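Local coordinates for protein acetolactate synthase isozyme 1 large subunit (PDB 6LPI) that belongs to the thiamine diphosphate enzyme family and binds thiamine diphosphate, a magnesium ion and flavin-adenine dinucleotide, at residues 55-60 with 451-456; 29-34 with 79-84; 292-297 with 314-319. One frame throughout, in Å; residues are numbered along the deposited sequence.

Interaction 1 of 3, residues 55-60 with 451-456; sequences ILARHE and IQEMAT
Arg58 and His59, just past strand 53-56, meet Glu453 and its neighbours at helix 453-459, joining the N-terminal and C-terminal thiamine diphosphate-binding domains of one chain. The polar contact centres on the Glu453 carboxylate. Arg58 N donates to OE2 of Glu453 at 3.0 Å, on the syn side, and more weakly to OE1. Within its own segment Glu453 is held at both oxygens: Gln452 NE2 donates to OE2 of Glu453 on the anti side, the oxygen lying close to the plane of the Gln452 amide, and Thr456 OG1 donates to OE1 of Glu453 at 2.7 Å. Gln452 NE2 also bonds to Asn450 OD1, just before the segment. His59 sits at the N-cap of helix 60-74, its ND1 taking the backbone N-H of Gln61, while Glu60 belongs to the thiamine diphosphate pocket. Van der Waals contacts surround the carboxylate. Gln452, its CG between backbone N and carbonyl carbon (chi1 73°), sets that carbon 3.4 Å from Arg58 CB; Gln452 NE2 lies 3.6 Å from His59 CB. Ile55 CG2 touches Thr456 CG2. The Arg58 guanidinium, salt-bridged to Glu459, takes Ala455 CB over one face, offset toward the rim and 3.4 Å from Arg58 NE.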
loop_
_atom_site.group_PDB
_atom_site.type_symbol
_atom_site.label_atom_id
_atom_site.label_comp_id
_atom_site.label_asym_id
_atom_site.label_seq_id
_atom_site.Cartn_x
_atom_site.Cartn_y
_atom_site.Cartn_z
ATOM N N ILE B 55 -9.683 -9.986 17.944
ATOM C CA ILE B 55 -9.140 -11.205 17.347
ATOM C C ILE B 55 -7.667 -11.383 17.717
ATOM O O ILE B 55 -6.828 -10.491 17.493
ATOM C CB ILE B 55 -9.374 -11.225 15.828
ATOM C CG1 ILE B 55 -10.853 -11.530 15.545
ATOM C CG2 ILE B 55 -8.496 -12.252 15.158
ATOM C CD1 ILE B 55 -11.794 -10.384 15.642
ATOM N N LEU B 56 -7.372 -12.545 18.304
ATOM C CA LEU B 56 -6.043 -12.915 18.777
ATOM C C LEU B 56 -5.259 -13.543 17.628
ATOM O O LEU B 56 -5.542 -14.671 17.204
ATOM C CB LEU B 56 -6.132 -13.868 19.962
ATOM C CG LEU B 56 -4.846 -14.304 20.652
ATOM C CD1 LEU B 56 -4.001 -13.082 21.011
ATOM C CD2 LEU B 56 -5.159 -15.118 21.885
ATOM N N ALA B 57 -4.322 -12.783 17.082
ATOM C CA ALA B 57 -3.406 -13.319 16.100
ATOM C C ALA B 57 -2.435 -14.285 16.774
ATOM O O ALA B 57 -2.396 -14.446 18.002
ATOM C CB ALA B 57 -2.632 -12.185 15.427
ATOM N N ARG B 58 -1.647 -14.951 15.951
ATOM C CA ARG B 58 -0.595 -15.808 16.460
ATOM C C ARG B 58 0.782 -15.197 16.287
ATOM O O ARG B 58 1.763 -15.761 16.769
ATOM C CB ARG B 58 -0.659 -17.175 15.778
ATOM C CG ARG B 58 -1.365 -18.207 16.616
ATOM C CD ARG B 58 -2.850 -18.148 16.431
ATOM N NE ARG B 58 -3.459 -19.201 17.213
ATOM C CZ ARG B 58 -4.700 -19.152 17.672
ATOM N NH1 ARG B 58 -5.464 -18.091 17.417
ATOM N NH2 ARG B 58 -5.172 -20.171 18.375
ATOM N N HIS B 59 0.877 -14.047 15.643
ATOM C CA HIS B 59 2.160 -13.393 15.466
ATOM C C HIS B 59 1.809 -11.959 15.126
ATOM O O HIS B 59 0.858 -11.721 14.371
ATOM C CB HIS B 59 2.974 -14.039 14.322
ATOM C CG HIS B 59 4.360 -13.490 14.159
ATOM N ND1 HIS B 59 4.619 -12.226 13.672
ATOM C CD2 HIS B 59 5.570 -14.058 14.384
ATOM C CE1 HIS B 59 5.926 -12.023 13.641
ATOM N NE2 HIS B 59 6.526 -13.121 14.067
ATOM N N GLU B 60 2.540 -11.003 15.711
ATOM C CA GLU B 60 2.075 -9.631 15.586
ATOM C C GLU B 60 2.139 -9.175 14.135
ATOM O O GLU B 60 1.304 -8.368 13.708
ATOM C CB GLU B 60 2.861 -8.702 16.515
ATOM C CG GLU B 60 2.602 -8.945 18.021
ATOM C CD GLU B 60 3.553 -9.975 18.636
ATOM O OE1 GLU B 60 4.206 -10.712 17.854
ATOM O OE2 GLU B 60 3.660 -10.040 19.888
ATOM N N ILE B 451 2.252 -18.933 8.439
ATOM C CA ILE B 451 1.527 -20.203 8.501
ATOM C C ILE B 451 0.720 -20.298 9.789
ATOM O O ILE B 451 -0.351 -20.922 9.825
ATOM C CB ILE B 451 2.518 -21.381 8.374
ATOM C CG1 ILE B 451 1.787 -22.676 8.060
ATOM C CG2 ILE B 451 3.314 -21.575 9.660
ATOM C CD1 ILE B 451 0.982 -22.606 6.792
ATOM N N GLN B 452 1.211 -19.678 10.861
ATOM C CA GLN B 452 0.542 -19.794 12.148
ATOM C C GLN B 452 -0.848 -19.181 12.096
ATOM O O GLN B 452 -1.741 -19.585 12.852
ATOM C CB GLN B 452 1.407 -19.156 13.239
ATOM C CG GLN B 452 1.451 -17.638 13.215
ATOM C CD GLN B 452 2.327 -17.088 12.119
ATOM O OE1 GLN B 452 3.374 -17.657 11.781
ATOM N NE2 GLN B 452 1.871 -15.995 11.508
ATOM N N GLU B 453 -1.068 -18.229 11.194
ATOM C CA GLU B 453 -2.386 -17.626 11.155
ATOM C C GLU B 453 -3.428 -18.586 10.624
ATOM O O GLU B 453 -4.625 -18.282 10.723
ATOM C CB GLU B 453 -2.357 -16.336 10.348
ATOM C CG GLU B 453 -1.349 -15.298 10.917
ATOM C CD GLU B 453 -1.528 -15.027 12.404
ATOM O OE1 GLU B 453 -2.683 -15.004 12.868
ATOM O OE2 GLU B 453 -0.515 -14.886 13.124
ATOM N N MET B 454 -3.010 -19.747 10.101
ATOM C CA MET B 454 -3.976 -20.803 9.818
ATOM C C MET B 454 -4.862 -21.061 11.020
ATOM O O MET B 454 -6.087 -21.163 10.882
ATOM C CB MET B 454 -3.265 -22.085 9.397
ATOM C CG MET B 454 -3.118 -22.205 7.903
ATOM S SD MET B 454 -2.400 -23.770 7.368
ATOM C CE MET B 454 -2.166 -23.442 5.623
ATOM N N ALA B 455 -4.264 -21.111 12.215
ATOM C CA ALA B 455 -5.057 -21.282 13.431
ATOM C C ALA B 455 -6.105 -20.185 13.542
ATOM O O ALA B 455 -7.301 -20.460 13.742
ATOM C CB ALA B 455 -4.146 -21.290 14.659
ATOM N N THR B 456 -5.668 -18.933 13.354
ATOM C CA THR B 456 -6.574 -17.791 13.372
ATOM C C THR B 456 -7.733 -17.982 12.408
ATOM O O THR B 456 -8.879 -17.645 12.729
ATOM C CB THR B 456 -5.798 -16.509 13.053
ATOM O OG1 THR B 456 -4.681 -16.392 13.948
ATOM C CG2 THR B 456 -6.679 -15.293 13.178
#

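Interaction 2 of 3, residues 29-34 with 79-84; sequences KIVTGI and VCMACS
Thr32 with Cys80 and Gly33 with Met81 are the two parallel bridges that pair strands 30-33 and 78-82, neighbours inside the parallel sheet of the N-terminal thiamine diphosphate-binding domain. The main chain of Met81 makes two of the bonds. Its N donates weakly to Thr32 O at 3.1 Å, and Met81 O accepts from Ile34 N, also at 3.1 Å, the donor tilted 33° from the carbonyl plane. Gly33 is thus flanked by two residues that both bond to Met81, as expected of a parallel pair. Earlier in the strands a long, weak but nearly straight bond runs from Thr32 N to Val79 O (3.3 Å). The segment axes diverge by 34°, consistent with the twist of the sheet. In this alpha/beta arrangement helices pack on both sheet faces, and the side chains divide accordingly. Thr32 and Cys80 share the face against helix 60-74, Thr32 touching Ala63 and Cys80 touching Ala67; Thr32 OG1, anti to its backbone N (chi1 173°), bonds to Ile55 O of the next strand. Met81 points to the other face, against Val42 and Tyr43 of helix 40-47. There Val31 CG1 meets Met81 SD at 3.6 Å, the two side chains crossing at about a right angle. Val31 CG2 turns instead to Val79, 4.1 Å from its CB. Past the end of strand 78-82 the chain reaches the thiamine diphosphate pocket, which Cys83 lines, and Ser84 N bonds to Ser38 OG.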
loop_
_atom_site.group_PDB
_atom_site.type_symbol
_atom_site.label_atom_id
_atom_site.label_comp_id
_atom_site.label_asym_id
_atom_site.label_seq_id
_atom_site.Cartn_x
_atom_site.Cartn_y
_atom_site.Cartn_z
ATOM N N LYS B 29 -15.471 -2.014 15.026
ATOM C CA LYS B 29 -16.172 -3.204 15.503
ATOM C C LYS B 29 -15.229 -4.366 15.763
ATOM O O LYS B 29 -15.575 -5.263 16.531
ATOM C CB LYS B 29 -17.265 -3.622 14.490
ATOM C CG LYS B 29 -17.722 -5.091 14.508
ATOM C CD LYS B 29 -18.481 -5.480 13.213
ATOM C CE LYS B 29 -18.242 -6.952 12.799
ATOM N NZ LYS B 29 -17.945 -7.152 11.332
ATOM N N ILE B 30 -14.035 -4.345 15.174
ATOM C CA ILE B 30 -13.044 -5.407 15.296
ATOM C C ILE B 30 -11.681 -4.792 15.543
ATOM O O ILE B 30 -11.332 -3.763 14.961
ATOM C CB ILE B 30 -13.026 -6.308 14.039
ATOM C CG1 ILE B 30 -14.420 -6.862 13.729
ATOM C CG2 ILE B 30 -11.922 -7.360 14.084
ATOM C CD1 ILE B 30 -14.481 -7.627 12.427
ATOM N N VAL B 31 -10.902 -5.438 16.397
ATOM C CA VAL B 31 -9.538 -5.025 16.694
ATOM C C VAL B 31 -8.693 -6.281 16.827
ATOM O O VAL B 31 -9.113 -7.248 17.466
ATOM C CB VAL B 31 -9.507 -4.165 17.981
ATOM C CG1 VAL B 31 -8.171 -4.265 18.684
ATOM C CG2 VAL B 31 -9.828 -2.729 17.645
ATOM N N THR B 32 -7.484 -6.268 16.287
ATOM C CA THR B 32 -6.728 -7.508 16.319
ATOM C C THR B 32 -5.345 -7.251 16.884
ATOM O O THR B 32 -4.685 -6.282 16.509
ATOM C CB THR B 32 -6.625 -8.140 14.920
ATOM O OG1 THR B 32 -5.741 -9.264 14.967
ATOM C CG2 THR B 32 -6.065 -7.156 13.947
ATOM N N GLY B 33 -4.916 -8.121 17.784
ATOM C CA GLY B 33 -3.609 -7.955 18.381
ATOM C C GLY B 33 -3.217 -9.143 19.225
ATOM O O GLY B 33 -3.767 -10.236 19.086
ATOM N N ILE B 34 -2.225 -8.920 20.075
ATOM C CA ILE B 34 -1.760 -9.910 21.038
ATOM C C ILE B 34 -1.380 -9.234 22.350
ATOM O O ILE B 34 -0.574 -8.286 22.363
ATOM C CB ILE B 34 -0.567 -10.713 20.502
ATOM C CG1 ILE B 34 -0.920 -11.461 19.214
ATOM C CG2 ILE B 34 0.024 -11.581 21.617
ATOM C CD1 ILE B 34 0.175 -12.397 18.735
ATOM N N VAL B 79 -7.176 -1.280 13.142
ATOM C CA VAL B 79 -6.334 -1.124 14.324
ATOM C C VAL B 79 -5.713 -2.456 14.723
ATOM O O VAL B 79 -6.418 -3.464 14.836
ATOM C CB VAL B 79 -7.145 -0.534 15.489
ATOM C CG1 VAL B 79 -6.332 -0.537 16.775
ATOM C CG2 VAL B 79 -7.604 0.887 15.127
ATOM N N CYS B 80 -4.404 -2.444 15.001
ATOM C CA CYS B 80 -3.723 -3.607 15.568
ATOM C C CYS B 80 -2.978 -3.223 16.837
ATOM O O CYS B 80 -2.630 -2.062 17.038
ATOM C CB CYS B 80 -2.760 -4.245 14.569
ATOM S SG CYS B 80 -1.730 -3.078 13.713
ATOM N N MET B 81 -2.734 -4.205 17.707
ATOM C CA MET B 81 -2.222 -3.904 19.043
ATOM C C MET B 81 -1.135 -4.885 19.450
ATOM O O MET B 81 -1.238 -6.080 19.169
ATOM C CB MET B 81 -3.329 -3.993 20.091
ATOM C CG MET B 81 -4.617 -3.329 19.724
ATOM S SD MET B 81 -5.694 -3.392 21.140
ATOM C CE MET B 81 -5.580 -1.696 21.711
ATOM N N ALA B 82 -0.130 -4.391 20.169
ATOM C CA ALA B 82 0.926 -5.269 20.659
ATOM C C ALA B 82 1.572 -4.651 21.900
ATOM O O ALA B 82 1.367 -3.474 22.215
ATOM C CB ALA B 82 1.955 -5.553 19.565
ATOM N N CYS B 83 2.344 -5.474 22.615
ATOM C CA CYS B 83 3.109 -5.012 23.769
ATOM C C CYS B 83 4.449 -4.402 23.342
ATOM O O CYS B 83 4.768 -4.296 22.155
ATOM C CB CYS B 83 3.322 -6.160 24.759
ATOM S SG CYS B 83 4.314 -7.551 24.128
ATOM N N SER B 84 5.246 -3.977 24.322
ATOM C CA SER B 84 6.572 -3.451 24.029
ATOM C C SER B 84 7.479 -4.553 23.504
ATOM O O SER B 84 7.106 -5.721 23.388
ATOM C CB SER B 84 7.197 -2.833 25.271
ATOM O OG SER B 84 7.281 -3.783 26.322
#

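Interaction 3 of 3, residues 292-297 with 314-319; sequences GKTEQF and GKIKQP
Thr294 and Lys317 have the closest CA atoms of the two segments, 7.2 Å apart, where a short 3-10 turn at 294-295 faces the irregular segment 314-319. Both belong to the central domain, with its Rossmann-like parallel sheet; one loop leads into strand 302-307 and the other leaves it toward strand 321-324. The Lys317 side chain bridges them, sliding past Thr294 in the opposite direction. Bends at chi2 (-75°) and chi3 (-111°) turn its CD and CE past Thr294. Lys317 NZ donates to Thr294 O at 2.9 Å and to Phe297 O at 3.0 Å. The first of these oxygens already takes the turn's own bond from Phe297 N, and the two donors approach Thr294 O from opposite faces of its plane. NZ thus bonds to the carbonyls of Thr294 and Phe297, the two residues that the 3-10 bond joins, in a contact at the protein surface. Lys317 CE lies near the edge of the Phe297 ring, close to its plane; the Phe297 side chain is about 9 Å from the bound flavin-adenine dinucleotide. The remaining contacts are van der Waals. Thr294 CG2 packs 3.5 Å from Lys317 CD and 3.4 Å from Ile316 O, while Ile316 CG2 lies 3.6 Å from Thr294 OG1.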
loop_
_atom_site.group_PDB
_atom_site.type_symbol
_atom_site.label_atom_id
_atom_site.label_comp_id
_atom_site.label_asym_id
_atom_site.label_seq_id
_atom_site.Cartn_x
_atom_site.Cartn_y
_atom_site.Cartn_z
ATOM N N GLY B 292 9.564 0.792 -15.906
ATOM C CA GLY B 292 10.859 0.385 -16.418
ATOM C C GLY B 292 11.813 1.566 -16.349
ATOM O O GLY B 292 11.628 2.488 -15.556
ATOM N N LYS B 293 12.833 1.556 -17.215
ATOM C CA LYS B 293 13.779 2.670 -17.331
ATOM C C LYS B 293 13.038 3.963 -17.638
ATOM O O LYS B 293 12.415 4.100 -18.699
ATOM C CB LYS B 293 14.838 2.406 -18.396
ATOM C CG LYS B 293 15.958 1.528 -17.899
ATOM C CD LYS B 293 17.270 1.900 -18.530
ATOM C CE LYS B 293 17.668 3.306 -18.146
ATOM N NZ LYS B 293 18.871 3.728 -18.898
ATOM N N THR B 294 13.081 4.894 -16.684
ATOM C CA THR B 294 12.262 6.098 -16.740
ATOM C C THR B 294 12.385 6.831 -18.070
ATOM O O THR B 294 11.384 7.126 -18.732
ATOM C CB THR B 294 12.681 7.015 -15.598
ATOM O OG1 THR B 294 12.528 6.315 -14.355
ATOM C CG2 THR B 294 11.854 8.266 -15.601
ATOM N N GLU B 295 13.611 7.109 -18.493
ATOM C CA GLU B 295 13.813 7.938 -19.669
ATOM C C GLU B 295 13.348 7.261 -20.953
ATOM O O GLU B 295 13.099 7.950 -21.948
ATOM C CB GLU B 295 15.284 8.342 -19.741
ATOM C CG GLU B 295 15.776 9.034 -18.463
ATOM C CD GLU B 295 16.183 8.059 -17.355
ATOM O OE1 GLU B 295 16.507 6.890 -17.675
ATOM O OE2 GLU B 295 16.188 8.469 -16.167
ATOM N N GLN B 296 13.189 5.940 -20.960
ATOM C CA GLN B 296 12.751 5.247 -22.165
ATOM C C GLN B 296 11.273 4.898 -22.109
ATOM O O GLN B 296 10.794 4.133 -22.945
ATOM C CB GLN B 296 13.560 3.967 -22.391
ATOM C CG GLN B 296 15.042 4.136 -22.228
ATOM C CD GLN B 296 15.657 4.895 -23.376
ATOM O OE1 GLN B 296 14.948 5.438 -24.218
ATOM N NE2 GLN B 296 16.984 4.914 -23.437
ATOM N N PHE B 297 10.525 5.487 -21.193
ATOM C CA PHE B 297 9.135 5.110 -20.996
ATOM C C PHE B 297 8.270 6.203 -21.596
ATOM O O PHE B 297 8.164 7.298 -21.038
ATOM C CB PHE B 297 8.786 4.917 -19.523
ATOM C CG PHE B 297 7.340 4.608 -19.314
ATOM C CD1 PHE B 297 6.823 3.380 -19.718
ATOM C CD2 PHE B 297 6.484 5.537 -18.755
ATOM C CE1 PHE B 297 5.478 3.088 -19.549
ATOM C CE2 PHE B 297 5.124 5.255 -18.608
ATOM C CZ PHE B 297 4.630 4.030 -18.996
ATOM N N GLY B 314 6.387 15.228 -10.364
ATOM C CA GLY B 314 7.749 15.460 -10.791
ATOM C C GLY B 314 8.789 14.661 -10.047
ATOM O O GLY B 314 9.983 14.856 -10.270
ATOM N N LYS B 315 8.389 13.715 -9.214
ATOM C CA LYS B 315 9.401 12.914 -8.543
ATOM C C LYS B 315 10.188 12.069 -9.536
ATOM O O LYS B 315 11.409 11.947 -9.403
ATOM C CB LYS B 315 8.751 12.040 -7.477
ATOM C CG LYS B 315 9.703 11.056 -6.829
ATOM C CD LYS B 315 8.943 10.204 -5.829
ATOM C CE LYS B 315 8.236 9.034 -6.489
ATOM N NZ LYS B 315 7.747 8.093 -5.440
ATOM N N ILE B 316 9.530 11.502 -10.566
ATOM C CA ILE B 316 10.183 10.567 -11.473
ATOM C C ILE B 316 10.091 11.001 -12.938
ATOM O O ILE B 316 11.086 10.949 -13.670
ATOM C CB ILE B 316 9.655 9.137 -11.280
ATOM C CG1 ILE B 316 9.866 8.743 -9.795
ATOM C CG2 ILE B 316 10.338 8.208 -12.243
ATOM C CD1 ILE B 316 9.998 7.292 -9.526
ATOM N N LYS B 317 8.895 11.361 -13.396
ATOM C CA LYS B 317 8.676 11.956 -14.713
ATOM C C LYS B 317 8.093 13.355 -14.549
ATOM O O LYS B 317 7.244 13.587 -13.686
ATOM C CB LYS B 317 7.718 11.119 -15.604
ATOM C CG LYS B 317 8.259 9.791 -16.124
ATOM C CD LYS B 317 9.256 9.940 -17.255
ATOM C CE LYS B 317 8.677 9.440 -18.556
ATOM N NZ LYS B 317 9.748 9.391 -19.600
ATOM N N GLN B 318 8.535 14.298 -15.362
ATOM C CA GLN B 318 8.034 15.652 -15.205
ATOM C C GLN B 318 6.754 15.795 -16.015
ATOM O O GLN B 318 6.745 15.445 -17.200
ATOM C CB GLN B 318 9.073 16.667 -15.650
ATOM C CG GLN B 318 10.391 16.520 -14.895
ATOM C CD GLN B 318 10.407 17.215 -13.560
ATOM O OE1 GLN B 318 11.168 16.840 -12.659
ATOM N NE2 GLN B 318 9.589 18.263 -13.430
ATOM N N PRO B 319 5.647 16.202 -15.416
ATOM C CA PRO B 319 4.398 16.279 -16.165
ATOM C C PRO B 319 4.272 17.632 -16.851
ATOM O O PRO B 319 4.917 18.620 -16.485
ATOM C CB PRO B 319 3.326 16.116 -15.076
ATOM C CG PRO B 319 3.926 16.710 -13.867
ATOM C CD PRO B 319 5.451 16.528 -13.991
#

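How the interactions relate
Interactions 1 and 2 are neighbours, their centres 12 Å apart, and share the N-terminal parallel sheet, in which strand 30-33 lies between 53-56 and 78-82. They touch through a probable hydrogen bond from Ile55 N to Val31 O. Their segments alternate along the chain: 55-60 falls inside the loop closed by interaction 2 and then finds its partner in the C-terminal domain. Strand 53-56, outermost of this sheet within the chain, pairs with 30-33 and leads into the residues that meet the C-terminal domain. Interaction 3 belongs to the central domain, on the opposite side of the chain's centre, its centre 41 Å from that of interaction 1 and 40 Å from that of interaction 2. In sequence it follows interaction 2 and is nested within interaction 1.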